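Local atomic coordinates of beta-catenin homolog sys-1 (Caenorhabditis elegans, PDB entry 3C2G), a protein that acts as a transcription coregulator in the Wnt signaling asymmetry pathway, activating or repressing target genes together with transcription factors such as pop-1, which it binds directly. Residues Glu8-Leu13 / Lys28-Trp33; Pro18-Arg23 / Val67-Ser72; Thr32-Asp37 / Leu82-Arg87; Asn49-Ile54 / Pro92-Tyr97. One frame throughout, in Å; residues are numbered along the deposited sequence.

Contact 1: Glu8-Leu13 / Lys28-Trp33; sequences EQAIRL and KTIRTW
Ala-10 and Ile-11 of helix 3-13 pack against Ile-30 and Trp-33 of helix 20-37, two successive helices whose short segments run 131° apart in direction, with their axes 9.2 Å from each other at closest approach. Along the second segment, Lys-28 takes no part with its side chain, but its O accepts both from Thr-32 N, as the ordinary helical bond, and from Thr-32 OG1 at 2.6 Å, the hydroxyl coming in from above the carbonyl plane. One residue on, Thr-29 sends CB to the partner helix without packing closely, its OG1 being bonded to His-25 O. Ile-30 does most of the work. With CG1 anti to its carbonyl carbon (chi1 -65°), its long branch reaches out so that CG1 lies 3.9 Å from Ala-10 CB, while CD1 comes to 3.8 Å from Ile-11 CG1; the two isoleucines cross obliquely, and the small Ala-10 lets the backbones draw near, CA to CA 7.0 Å between Ala-10 and Ile-30. An alanine in place of Ile-30 would probably leave a gap beside Ala-10 and Ile-11, which would lose the ethyl arm they both rest on. Trp-33, a turn later, ends the seam: its CZ3 is approached obliquely by Ile-11 CD1 at 4.2 Å. The seam is thus wholly apolar and buried. Helix 47-62 adds Ile-54, which touches Ile-11, Ile-30 and Trp-33, while Ile-84 of helix 71-90 leans on Ile-30, making these residues part of the shared core of four helices.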
loop_
_atom_site.group_PDB
_atom_site.type_symbol
_atom_site.label_atom_id
_atom_site.label_comp_id
_atom_site.label_asym_id
_atom_site.label_seq_id
_atom_site.Cartn_x
_atom_site.Cartn_y
_atom_site.Cartn_z
ATOM N N GLU A 8 -16.843 32.211 39.712
ATOM C CA GLU A 8 -15.770 33.198 39.827
ATOM C C GLU A 8 -15.155 33.263 41.225
ATOM O O GLU A 8 -13.966 33.554 41.363
ATOM C CB GLU A 8 -16.195 34.582 39.332
ATOM C CG GLU A 8 -15.011 35.559 39.134
ATOM C CD GLU A 8 -13.773 34.913 38.468
ATOM O OE1 GLU A 8 -13.917 34.257 37.405
ATOM O OE2 GLU A 8 -12.653 35.076 39.007
ATOM N N GLN A 9 -15.949 32.971 42.251
ATOM C CA GLN A 9 -15.407 32.823 43.599
ATOM C C GLN A 9 -14.473 31.609 43.635
ATOM O O GLN A 9 -13.345 31.703 44.107
ATOM C CB GLN A 9 -16.527 32.706 44.648
ATOM C CG GLN A 9 -16.079 33.088 46.071
ATOM C CD GLN A 9 -16.896 32.430 47.182
ATOM O OE1 GLN A 9 -17.183 31.229 47.142
ATOM N NE2 GLN A 9 -17.252 33.215 48.195
ATOM N N ALA A 10 -14.958 30.487 43.101
ATOM C CA ALA A 10 -14.193 29.244 42.961
ATOM C C ALA A 10 -12.841 29.443 42.260
ATOM O O ALA A 10 -11.807 28.966 42.742
ATOM C CB ALA A 10 -15.028 28.195 42.219
ATOM N N ILE A 11 -12.859 30.155 41.135
ATOM C CA ILE A 11 -11.648 30.462 40.380
ATOM C C ILE A 11 -10.701 31.364 41.189
ATOM O O ILE A 11 -9.503 31.082 41.308
ATOM C CB ILE A 11 -12.016 31.066 38.988
ATOM C CG1 ILE A 11 -12.546 29.953 38.071
ATOM C CG2 ILE A 11 -10.824 31.779 38.349
ATOM C CD1 ILE A 11 -13.417 30.419 36.932
ATOM N N ARG A 12 -11.259 32.432 41.760
ATOM C CA ARG A 12 -10.504 33.387 42.565
ATOM C C ARG A 12 -9.895 32.733 43.805
ATOM O O ARG A 12 -8.769 33.051 44.189
ATOM C CB ARG A 12 -11.401 34.578 42.952
ATOM C CG ARG A 12 -10.814 35.515 44.016
ATOM C CD ARG A 12 -11.697 36.738 44.286
ATOM N NE ARG A 12 -12.694 36.518 45.336
ATOM C CZ ARG A 12 -14.013 36.497 45.131
ATOM N NH1 ARG A 12 -14.512 36.687 43.906
ATOM N NH2 ARG A 12 -14.840 36.288 46.153
ATOM N N LEU A 13 -10.632 31.808 44.414
ATOM C CA LEU A 13 -10.239 31.228 45.697
ATOM C C LEU A 13 -9.473 29.902 45.614
ATOM O O LEU A 13 -8.923 29.429 46.621
ATOM C CB LEU A 13 -11.471 31.075 46.603
ATOM C CG LEU A 13 -11.728 32.092 47.736
ATOM C CD1 LEU A 13 -11.431 33.551 47.366
ATOM C CD2 LEU A 13 -13.163 31.954 48.265
ATOM N N LYS A 28 -16.991 21.050 40.636
ATOM C CA LYS A 28 -18.374 20.896 40.155
ATOM C C LYS A 28 -18.959 22.234 39.725
ATOM O O LYS A 28 -19.582 22.342 38.664
ATOM C CB LYS A 28 -19.275 20.286 41.228
ATOM C CG LYS A 28 -18.952 18.844 41.601
ATOM C CD LYS A 28 -19.886 18.345 42.706
ATOM C CE LYS A 28 -19.615 16.881 43.053
ATOM N NZ LYS A 28 -20.382 16.433 44.264
ATOM N N THR A 29 -18.737 23.247 40.557
ATOM C CA THR A 29 -19.221 24.599 40.319
ATOM C C THR A 29 -18.712 25.145 38.988
ATOM O O THR A 29 -19.509 25.527 38.126
ATOM C CB THR A 29 -18.826 25.527 41.499
ATOM O OG1 THR A 29 -19.390 25.012 42.714
ATOM C CG2 THR A 29 -19.314 26.949 41.277
ATOM N N ILE A 30 -17.390 25.155 38.819
ATOM C CA ILE A 30 -16.767 25.593 37.564
ATOM C C ILE A 30 -17.268 24.786 36.353
ATOM O O ILE A 30 -17.532 25.352 35.297
ATOM C CB ILE A 30 -15.223 25.557 37.649
ATOM C CG1 ILE A 30 -14.727 26.584 38.677
ATOM C CG2 ILE A 30 -14.584 25.815 36.268
ATOM C CD1 ILE A 30 -13.287 26.383 39.143
ATOM N N ARG A 31 -17.421 23.475 36.519
ATOM C CA ARG A 31 -17.919 22.627 35.436
ATOM C C ARG A 31 -19.345 23.009 35.073
ATOM O O ARG A 31 -19.679 23.178 33.900
ATOM C CB ARG A 31 -17.837 21.151 35.825
ATOM C CG ARG A 31 -18.254 20.195 34.722
ATOM C CD ARG A 31 -18.267 18.752 35.212
ATOM N NE ARG A 31 -18.886 17.877 34.223
ATOM C CZ ARG A 31 -20.120 17.387 34.303
ATOM N NH1 ARG A 31 -20.897 17.663 35.347
ATOM N NH2 ARG A 31 -20.574 16.609 33.331
ATOM N N THR A 32 -20.175 23.162 36.097
ATOM C CA THR A 32 -21.569 23.541 35.911
ATOM C C THR A 32 -21.678 24.855 35.151
ATOM O O THR A 32 -22.428 24.953 34.183
ATOM C CB THR A 32 -22.287 23.636 37.257
ATOM O OG1 THR A 32 -22.095 22.407 37.970
ATOM C CG2 THR A 32 -23.777 23.883 37.063
ATOM N N TRP A 33 -20.905 25.851 35.576
ATOM C CA TRP A 33 -20.880 27.147 34.904
ATOM C C TRP A 33 -20.562 27.022 33.416
ATOM O O TRP A 33 -21.252 27.608 32.582
ATOM C CB TRP A 33 -19.884 28.083 35.595
ATOM C CG TRP A 33 -19.646 29.390 34.892
ATOM C CD1 TRP A 33 -20.559 30.373 34.648
ATOM C CD2 TRP A 33 -18.403 29.858 34.361
ATOM N NE1 TRP A 33 -19.967 31.425 33.986
ATOM C CE2 TRP A 33 -18.642 31.136 33.800
ATOM C CE3 TRP A 33 -17.111 29.321 34.296
ATOM C CZ2 TRP A 33 -17.636 31.884 33.185
ATOM C CZ3 TRP A 33 -16.110 30.065 33.686
ATOM C CH2 TRP A 33 -16.378 31.335 33.137
#

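Contact 2: Pro18-Arg23 / Val67-Ser72; sequences PDPMQR and VQLPIS
Leu-69 sets CG anti to its carbonyl carbon (chi1 -70°) and extends its side chain (chi2 156°), a pose that carries CD1 to 4.1 Å from Pro-20 CB. Two residues earlier, Val-67 presents CG2 to the same proline, 4.2 Å from Pro-20 CG. One pyrrolidine ring therefore meets two branched side chains, the leucine at CB and the valine at CG, and joins the start of helix 20-37 to the extended chain leading into helix 71-90. Pro-20 is the first residue of helix 20-37, right after the N-cap Asp-19. The carboxylate of Asp-19 swings back over the helix start with CG anti to the backbone N (chi1 172°), and its OD2 accepts from Gln-22 N at 2.9 Å, the donor lying above the carboxylate plane. Arg-23 N adds the first regular helical bond, to Asp-19 O. Nearby, Tyr-73 OH is bonded to Pro-20 O, tying the same residue to helix 71-90 by its backbone as well. The buried Arg-23 pairs with Asp-60 and lies in a cation-pi contact with Trp-14. The touch between the two segments is small, 111 Å² buried in all, and made of carbon alone at the protein surface; it probably shields these carbons from water in part, while directional hold probably comes from the Asp-19 capping bond and the Tyr-73 hydrogen bond.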
loop_
_atom_site.group_PDB
_atom_site.type_symbol
_atom_site.label_atom_id
_atom_site.label_comp_id
_atom_site.label_asym_id
_atom_site.label_seq_id
_atom_site.Cartn_x
_atom_site.Cartn_y
_atom_site.Cartn_z
ATOM N N PRO A 18 -6.995 24.986 50.278
ATOM C CA PRO A 18 -6.357 23.674 50.140
ATOM C C PRO A 18 -7.236 22.496 50.580
ATOM O O PRO A 18 -6.872 21.341 50.334
ATOM C CB PRO A 18 -5.142 23.794 51.056
ATOM C CG PRO A 18 -5.624 24.680 52.157
ATOM C CD PRO A 18 -6.555 25.680 51.502
ATOM N N ASP A 19 -8.368 22.791 51.224
ATOM C CA ASP A 19 -9.298 21.766 51.709
ATOM C C ASP A 19 -9.909 20.935 50.574
ATOM O O ASP A 19 -10.578 21.476 49.685
ATOM C CB ASP A 19 -10.410 22.388 52.565
ATOM C CG ASP A 19 -11.498 21.383 52.928
ATOM O OD1 ASP A 19 -11.255 20.514 53.796
ATOM O OD2 ASP A 19 -12.595 21.457 52.335
ATOM N N PRO A 20 -9.696 19.609 50.625
ATOM C CA PRO A 20 -10.113 18.658 49.591
ATOM C C PRO A 20 -11.603 18.717 49.267
ATOM O O PRO A 20 -11.971 18.774 48.099
ATOM C CB PRO A 20 -9.760 17.305 50.207
ATOM C CG PRO A 20 -8.625 17.616 51.131
ATOM C CD PRO A 20 -9.004 18.931 51.735
HETATM N N MSE A 21 -12.447 18.722 50.292
HETATM C CA MSE A 21 -13.890 18.687 50.076
HETATM C C MSE A 21 -14.406 19.966 49.429
HETATM O O MSE A 21 -15.349 19.926 48.641
HETATM C CB MSE A 21 -14.639 18.390 51.376
HETATM C CG MSE A 21 -15.846 17.469 51.189
HETATM SE SE MSE A 21 -15.446 15.814 50.167
HETATM C CE MSE A 21 -13.995 15.074 51.269
ATOM N N GLN A 22 -13.777 21.093 49.754
ATOM C CA GLN A 22 -14.137 22.364 49.139
ATOM C C GLN A 22 -13.647 22.421 47.687
ATOM O O GLN A 22 -14.319 22.986 46.818
ATOM C CB GLN A 22 -13.601 23.546 49.957
ATOM N N ARG A 23 -12.488 21.815 47.433
ATOM C CA ARG A 23 -11.927 21.741 46.086
ATOM C C ARG A 23 -12.832 20.990 45.120
ATOM O O ARG A 23 -13.000 21.402 43.974
ATOM C CB ARG A 23 -10.535 21.121 46.110
ATOM C CG ARG A 23 -9.527 21.991 46.809
ATOM C CD ARG A 23 -8.132 21.709 46.371
ATOM N NE ARG A 23 -7.365 22.944 46.410
ATOM C CZ ARG A 23 -6.229 23.152 45.754
ATOM N NH1 ARG A 23 -5.710 22.195 44.987
ATOM N NH2 ARG A 23 -5.619 24.327 45.865
ATOM N N VAL A 67 -2.273 15.018 52.054
ATOM C CA VAL A 67 -3.296 14.307 52.834
ATOM C C VAL A 67 -3.813 13.087 52.081
ATOM O O VAL A 67 -4.272 13.204 50.940
ATOM C CB VAL A 67 -4.516 15.203 53.189
ATOM C CG1 VAL A 67 -4.359 15.810 54.576
ATOM C CG2 VAL A 67 -4.754 16.282 52.122
ATOM N N GLN A 68 -3.741 11.922 52.723
ATOM C CA GLN A 68 -4.190 10.671 52.110
ATOM C C GLN A 68 -5.716 10.628 51.926
ATOM O O GLN A 68 -6.476 10.935 52.849
ATOM C CB GLN A 68 -3.686 9.456 52.898
ATOM C CG GLN A 68 -3.831 8.127 52.149
ATOM C CD GLN A 68 -3.110 8.116 50.797
ATOM O OE1 GLN A 68 -1.887 7.958 50.735
ATOM N NE2 GLN A 68 -3.871 8.279 49.713
ATOM N N LEU A 69 -6.140 10.246 50.723
ATOM C CA LEU A 69 -7.546 10.283 50.326
ATOM C C LEU A 69 -7.934 9.033 49.540
ATOM O O LEU A 69 -7.093 8.464 48.837
ATOM C CB LEU A 69 -7.810 11.532 49.481
ATOM C CG LEU A 69 -7.776 12.888 50.200
ATOM C CD1 LEU A 69 -7.477 14.035 49.236
ATOM C CD2 LEU A 69 -9.077 13.130 50.956
ATOM N N PRO A 70 -9.212 8.603 49.645
ATOM C CA PRO A 70 -9.669 7.436 48.889
ATOM C C PRO A 70 -9.712 7.702 47.383
ATOM O O PRO A 70 -9.863 8.848 46.950
ATOM C CB PRO A 70 -11.086 7.209 49.415
ATOM C CG PRO A 70 -11.541 8.572 49.861
ATOM C CD PRO A 70 -10.302 9.187 50.453
ATOM N N ILE A 71 -9.577 6.631 46.605
ATOM C CA ILE A 71 -9.634 6.678 45.150
ATOM C C ILE A 71 -10.959 7.281 44.688
ATOM O O ILE A 71 -11.001 8.010 43.693
ATOM C CB ILE A 71 -9.429 5.262 44.557
ATOM C CG1 ILE A 71 -7.998 4.779 44.824
ATOM C CG2 ILE A 71 -9.708 5.234 43.068
ATOM C CD1 ILE A 71 -7.873 3.268 45.041
ATOM N N SER A 72 -12.024 6.994 45.436
ATOM C CA SER A 72 -13.370 7.507 45.144
ATOM C C SER A 72 -13.341 9.020 45.037
ATOM O O SER A 72 -13.988 9.609 44.170
ATOM C CB SER A 72 -14.365 7.115 46.247
ATOM O OG SER A 72 -13.841 6.091 47.083
#

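Contact 3: Thr32-Asp37 / Leu82-Arg87; sequences TWIRQD and LDILRR
Ile-34 of helix 20-37 and Ile-84 of helix 71-90 form the buried side of a helix-to-helix contact in the all-helical armadillo domain. Their side chains cross at about a right angle, Ile-34 CD1 resting 3.8 Å from Ile-84 CG2 and 4.0 Å from Ile-84 CG1, and both also touch Ile-54 of helix 47-62. The other side is polar and more open to solvent, though its atoms approach just as closely. There Arg-35, bent at chi2 and chi3, crosses Arg-87 with the two guanidinium planes 75° apart. Arg-35 NH1 comes within 4.3 Å of Arg-87 NH2, a probably unfavourable approach of like charges. Asp-83 probably offsets part of the positive charge: OD1 accepts from Arg-86 NH2 at 2.8 Å on the syn side, and OD2 is bridged by Arg-31 and paired with Arg-87 NH1, a bond modelled so short that its exact geometry is doubtful. A leucine in place of Arg-87 would probably leave Asp-83 one positive partner short and Arg-35 without the flat group it lies across. Arg-35 CD lies over one face of the Arg-87 guanidinium, 3.5 Å from Arg-87 CZ and offset toward the rim.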
loop_
_atom_site.group_PDB
_atom_site.type_symbol
_atom_site.label_atom_id
_atom_site.label_comp_id
_atom_site.label_asym_id
_atom_site.label_seq_id
_atom_site.Cartn_x
_atom_site.Cartn_y
_atom_site.Cartn_z
ATOM N N THR A 32 -20.175 23.162 36.097
ATOM C CA THR A 32 -21.569 23.541 35.911
ATOM C C THR A 32 -21.678 24.855 35.151
ATOM O O THR A 32 -22.428 24.953 34.183
ATOM C CB THR A 32 -22.287 23.636 37.257
ATOM O OG1 THR A 32 -22.095 22.407 37.970
ATOM C CG2 THR A 32 -23.777 23.883 37.063
ATOM N N TRP A 33 -20.905 25.851 35.576
ATOM C CA TRP A 33 -20.880 27.147 34.904
ATOM C C TRP A 33 -20.562 27.022 33.416
ATOM O O TRP A 33 -21.252 27.608 32.582
ATOM C CB TRP A 33 -19.884 28.083 35.595
ATOM C CG TRP A 33 -19.646 29.390 34.892
ATOM C CD1 TRP A 33 -20.559 30.373 34.648
ATOM C CD2 TRP A 33 -18.403 29.858 34.361
ATOM N NE1 TRP A 33 -19.967 31.425 33.986
ATOM C CE2 TRP A 33 -18.642 31.136 33.800
ATOM C CE3 TRP A 33 -17.111 29.321 34.296
ATOM C CZ2 TRP A 33 -17.636 31.884 33.185
ATOM C CZ3 TRP A 33 -16.110 30.065 33.686
ATOM C CH2 TRP A 33 -16.378 31.335 33.137
ATOM N N ILE A 34 -19.519 26.251 33.105
ATOM C CA ILE A 34 -19.079 26.024 31.727
ATOM C C ILE A 34 -20.136 25.282 30.908
ATOM O O ILE A 34 -20.484 25.711 29.809
ATOM C CB ILE A 34 -17.704 25.295 31.683
ATOM C CG1 ILE A 34 -16.608 26.227 32.215
ATOM C CG2 ILE A 34 -17.368 24.828 30.265
ATOM C CD1 ILE A 34 -15.311 25.545 32.574
ATOM N N ARG A 35 -20.651 24.187 31.461
ATOM C CA ARG A 35 -21.708 23.409 30.813
ATOM C C ARG A 35 -22.889 24.279 30.399
ATOM O O ARG A 35 -23.440 24.106 29.310
ATOM C CB ARG A 35 -22.214 22.300 31.738
ATOM C CG ARG A 35 -21.286 21.110 31.868
ATOM C CD ARG A 35 -22.055 19.800 31.707
ATOM N NE ARG A 35 -23.085 19.595 32.727
ATOM C CZ ARG A 35 -24.152 18.816 32.565
ATOM N NH1 ARG A 35 -24.347 18.172 31.419
ATOM N NH2 ARG A 35 -25.034 18.688 33.548
ATOM N N GLN A 36 -23.253 25.219 31.274
ATOM C CA GLN A 36 -24.470 26.015 31.125
ATOM C C GLN A 36 -24.294 27.302 30.309
ATOM O O GLN A 36 -25.065 27.553 29.383
ATOM C CB GLN A 36 -25.050 26.335 32.506
ATOM C CG GLN A 36 -26.345 27.142 32.479
ATOM C CD GLN A 36 -26.600 27.877 33.783
ATOM O OE1 GLN A 36 -26.580 27.280 34.864
ATOM N NE2 GLN A 36 -26.844 29.184 33.688
ATOM N N ASP A 37 -23.290 28.107 30.660
ATOM C CA ASP A 37 -23.076 29.424 30.042
ATOM C C ASP A 37 -22.273 29.366 28.741
ATOM O O ASP A 37 -22.489 30.176 27.833
ATOM C CB ASP A 37 -22.404 30.383 31.031
ATOM N N LEU A 82 -11.434 16.716 34.126
ATOM C CA LEU A 82 -11.171 16.132 32.814
ATOM C C LEU A 82 -12.318 16.394 31.868
ATOM O O LEU A 82 -12.108 16.538 30.668
ATOM C CB LEU A 82 -10.855 14.643 32.913
ATOM C CG LEU A 82 -9.567 14.339 33.689
ATOM C CD1 LEU A 82 -9.426 12.846 33.988
ATOM C CD2 LEU A 82 -8.344 14.890 32.962
ATOM N N ASP A 83 -13.526 16.493 32.413
ATOM C CA ASP A 83 -14.693 16.812 31.594
ATOM C C ASP A 83 -14.661 18.252 31.107
ATOM O O ASP A 83 -15.086 18.538 29.992
ATOM C CB ASP A 83 -16.001 16.541 32.326
ATOM C CG ASP A 83 -17.203 16.660 31.404
ATOM O OD1 ASP A 83 -17.363 15.807 30.500
ATOM O OD2 ASP A 83 -17.973 17.631 31.559
ATOM N N ILE A 84 -14.148 19.156 31.941
ATOM C CA ILE A 84 -13.923 20.527 31.512
ATOM C C ILE A 84 -12.894 20.491 30.387
ATOM O O ILE A 84 -13.125 21.023 29.300
ATOM C CB ILE A 84 -13.426 21.427 32.682
ATOM C CG1 ILE A 84 -14.571 21.741 33.655
ATOM C CG2 ILE A 84 -12.816 22.720 32.151
ATOM C CD1 ILE A 84 -14.100 22.131 35.067
ATOM N N LEU A 85 -11.769 19.837 30.643
ATOM C CA LEU A 85 -10.708 19.739 29.645
ATOM C C LEU A 85 -11.212 19.181 28.316
ATOM O O LEU A 85 -10.893 19.722 27.260
ATOM C CB LEU A 85 -9.542 18.905 30.176
ATOM C CG LEU A 85 -8.347 18.673 29.249
ATOM C CD1 LEU A 85 -7.725 19.977 28.706
ATOM C CD2 LEU A 85 -7.315 17.856 29.996
ATOM N N ARG A 86 -12.006 18.113 28.379
ATOM C CA ARG A 86 -12.581 17.519 27.183
ATOM C C ARG A 86 -13.378 18.550 26.404
ATOM O O ARG A 86 -13.242 18.660 25.188
ATOM C CB ARG A 86 -13.462 16.320 27.532
ATOM C CG ARG A 86 -14.085 15.627 26.317
ATOM C CD ARG A 86 -14.824 14.342 26.682
ATOM N NE ARG A 86 -15.987 14.630 27.511
ATOM C CZ ARG A 86 -17.179 14.978 27.040
ATOM N NH1 ARG A 86 -17.374 15.077 25.727
ATOM N NH2 ARG A 86 -18.174 15.236 27.885
ATOM N N ARG A 87 -14.187 19.320 27.122
ATOM C CA ARG A 87 -15.030 20.330 26.503
ATOM C C ARG A 87 -14.226 21.422 25.798
ATOM O O ARG A 87 -14.609 21.884 24.716
ATOM C CB ARG A 87 -16.019 20.890 27.527
ATOM C CG ARG A 87 -17.085 19.855 27.894
ATOM C CD ARG A 87 -18.024 20.296 29.007
ATOM N NE ARG A 87 -19.400 20.011 28.598
ATOM C CZ ARG A 87 -20.077 18.912 28.914
ATOM N NH1 ARG A 87 -19.535 17.985 29.686
ATOM N NH2 ARG A 87 -21.309 18.754 28.463
#

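Contact 4: Asn49-Ile54 / Pro92-Tyr97; sequences NCVQQI and PIISPY
Val-51 of helix 47-62 makes the apolar contact with Ile-94 and Tyr-97, which lie in the linker between helix 71-90 and helix 98-103, so that this linker of the armadillo domain packs on helix 47-62. Its CG2, anti to the carbonyl carbon, is the methyl that does the touching: it meets the end of Ile-94, whose CD1 lies 3.9 Å away, and Tyr-97 CB is more distant at 4.5 Å. Ile-94 reaches that far because chi2, at -69°, folds its end toward the helix. Phe-88 and Phe-39 continue this apolar patch, the first against Val-51, the second against Ile-94. Within its own segment Pro-96 CB lies 4.2 Å above the centre of the Tyr-97 ring, and Ile-93 O lies at its edge, in plane. Among the polar bonds, Pro-92 O accepts from Ser-95 N and also from Ser-95 OG at 3.0 Å, the hydroxyl lying in the carbonyl plane on a lone pair; Tyr-97 N binds Ile-94 O. Beside the patch, Gln-52 OE1 bonds to Gln-100 NE2. Hydrogen bonds thus probably help hold the turn and its 3-10 segment 95-97, while the meeting with the helix relies on hydrophobic packing.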
loop_
_atom_site.group_PDB
_atom_site.type_symbol
_atom_site.label_atom_id
_atom_site.label_comp_id
_atom_site.label_asym_id
_atom_site.label_seq_id
_atom_site.Cartn_x
_atom_site.Cartn_y
_atom_site.Cartn_z
ATOM N N ASN A 49 -6.803 34.623 28.910
ATOM C CA ASN A 49 -6.466 34.349 30.308
ATOM C C ASN A 49 -7.579 33.691 31.118
ATOM O O ASN A 49 -7.310 33.033 32.117
ATOM C CB ASN A 49 -5.788 35.535 31.029
ATOM C CG ASN A 49 -6.753 36.607 31.440
ATOM O OD1 ASN A 49 -7.156 37.434 30.627
ATOM N ND2 ASN A 49 -7.117 36.619 32.714
ATOM N N CYS A 50 -8.818 33.834 30.663
ATOM C CA CYS A 50 -9.938 33.075 31.222
ATOM C C CYS A 50 -9.683 31.571 31.059
ATOM O O CYS A 50 -9.786 30.805 32.013
ATOM C CB CYS A 50 -11.243 33.490 30.541
ATOM S SG CYS A 50 -12.715 32.518 31.006
ATOM N N VAL A 51 -9.308 31.167 29.845
ATOM C CA VAL A 51 -8.927 29.788 29.557
ATOM C C VAL A 51 -7.675 29.366 30.338
ATOM O O VAL A 51 -7.653 28.295 30.936
ATOM C CB VAL A 51 -8.750 29.563 28.027
ATOM C CG1 VAL A 51 -8.130 28.198 27.724
ATOM C CG2 VAL A 51 -10.087 29.711 27.316
ATOM N N GLN A 52 -6.645 30.208 30.349
ATOM C CA GLN A 52 -5.428 29.902 31.109
ATOM C C GLN A 52 -5.689 29.639 32.598
ATOM O O GLN A 52 -5.109 28.709 33.180
ATOM C CB GLN A 52 -4.373 30.997 30.941
ATOM C CG GLN A 52 -2.947 30.522 31.220
ATOM C CD GLN A 52 -2.550 29.289 30.384
ATOM O OE1 GLN A 52 -2.564 29.325 29.146
ATOM N NE2 GLN A 52 -2.196 28.198 31.069
ATOM N N GLN A 53 -6.551 30.464 33.199
ATOM C CA GLN A 53 -6.965 30.311 34.596
ATOM C C GLN A 53 -7.576 28.937 34.841
ATOM O O GLN A 53 -7.195 28.259 35.797
ATOM C CB GLN A 53 -7.992 31.385 34.998
ATOM C CG GLN A 53 -7.436 32.772 35.224
ATOM C CD GLN A 53 -8.501 33.775 35.684
ATOM O OE1 GLN A 53 -9.520 33.987 35.009
ATOM N NE2 GLN A 53 -8.261 34.401 36.838
ATOM N N ILE A 54 -8.528 28.542 33.992
ATOM C CA ILE A 54 -9.161 27.225 34.095
ATOM C C ILE A 54 -8.144 26.102 33.882
ATOM O O ILE A 54 -8.118 25.128 34.642
ATOM C CB ILE A 54 -10.308 27.043 33.082
ATOM C CG1 ILE A 54 -11.262 28.246 33.099
ATOM C CG2 ILE A 54 -11.032 25.712 33.321
ATOM C CD1 ILE A 54 -12.501 28.070 33.916
ATOM N N PRO A 92 -16.575 25.056 20.018
ATOM C CA PRO A 92 -16.196 25.994 18.956
ATOM C C PRO A 92 -15.612 27.298 19.497
ATOM O O PRO A 92 -14.587 27.761 18.989
ATOM C CB PRO A 92 -17.517 26.256 18.222
ATOM C CG PRO A 92 -18.343 25.064 18.518
ATOM C CD PRO A 92 -17.993 24.673 19.920
ATOM N N ILE A 93 -16.243 27.858 20.526
ATOM C CA ILE A 93 -15.815 29.128 21.115
ATOM C C ILE A 93 -14.406 29.066 21.734
ATOM O O ILE A 93 -13.743 30.091 21.895
ATOM C CB ILE A 93 -16.853 29.637 22.155
ATOM C CG1 ILE A 93 -16.721 31.155 22.364
ATOM C CG2 ILE A 93 -16.763 28.843 23.471
ATOM C CD1 ILE A 93 -17.932 31.794 23.018
ATOM N N ILE A 94 -13.954 27.860 22.064
ATOM C CA ILE A 94 -12.624 27.665 22.616
ATOM C C ILE A 94 -11.589 27.362 21.527
ATOM O O ILE A 94 -10.386 27.441 21.776
ATOM C CB ILE A 94 -12.630 26.559 23.714
ATOM C CG1 ILE A 94 -13.614 26.907 24.839
ATOM C CG2 ILE A 94 -11.244 26.320 24.279
ATOM C CD1 ILE A 94 -13.222 28.091 25.717
ATOM N N SER A 95 -12.040 27.050 20.315
ATOM C CA SER A 95 -11.103 26.588 19.273
ATOM C C SER A 95 -9.935 27.540 18.936
ATOM O O SER A 95 -8.826 27.058 18.710
ATOM C CB SER A 95 -11.823 26.092 18.011
ATOM O OG SER A 95 -12.293 27.167 17.231
ATOM N N PRO A 96 -10.155 28.878 18.946
ATOM C CA PRO A 96 -9.012 29.766 18.666
ATOM C C PRO A 96 -7.957 29.779 19.781
ATOM O O PRO A 96 -6.878 30.356 19.597
ATOM C CB PRO A 96 -9.650 31.164 18.552
ATOM C CG PRO A 96 -11.122 30.957 18.533
ATOM C CD PRO A 96 -11.382 29.653 19.217
ATOM N N TYR A 97 -8.269 29.152 20.918
ATOM C CA TYR A 97 -7.372 29.149 22.076
ATOM C C TYR A 97 -6.748 27.770 22.337
ATOM O O TYR A 97 -6.084 27.554 23.357
ATOM C CB TYR A 97 -8.113 29.676 23.314
ATOM C CG TYR A 97 -8.881 30.954 23.033
ATOM C CD1 TYR A 97 -8.223 32.180 22.967
ATOM C CD2 TYR A 97 -10.254 30.929 22.809
ATOM C CE1 TYR A 97 -8.913 33.354 22.690
ATOM C CE2 TYR A 97 -10.958 32.094 22.530
ATOM C CZ TYR A 97 -10.281 33.305 22.471
ATOM O OH TYR A 97 -10.968 34.470 22.203
#

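How the contacts relate
The four contacts lie at the N-terminal end of the armadillo domain, well away from the centre of the chain. Contacts 1 and 3 are about 11 Å apart centre to centre and share Thr-32 and Trp-33 on helix 20-37; contact 4 touches both, its centre about 12 Å from that of contact 3 and 15 Å from that of contact 1. Contact 2 stands off at the surface, its centre about 17 Å from contact 1 and 27 Å from contact 4, joining the start of helix 20-37 to the chain leading into helix 71-90. Contact 1 closes before contact 4 opens, whereas contact 2 interleaves with contacts 1, 3 and 4, and contacts 3 and 4 also cross, consistent with the first helices packing together as the N-terminal end of the armadillo superhelix.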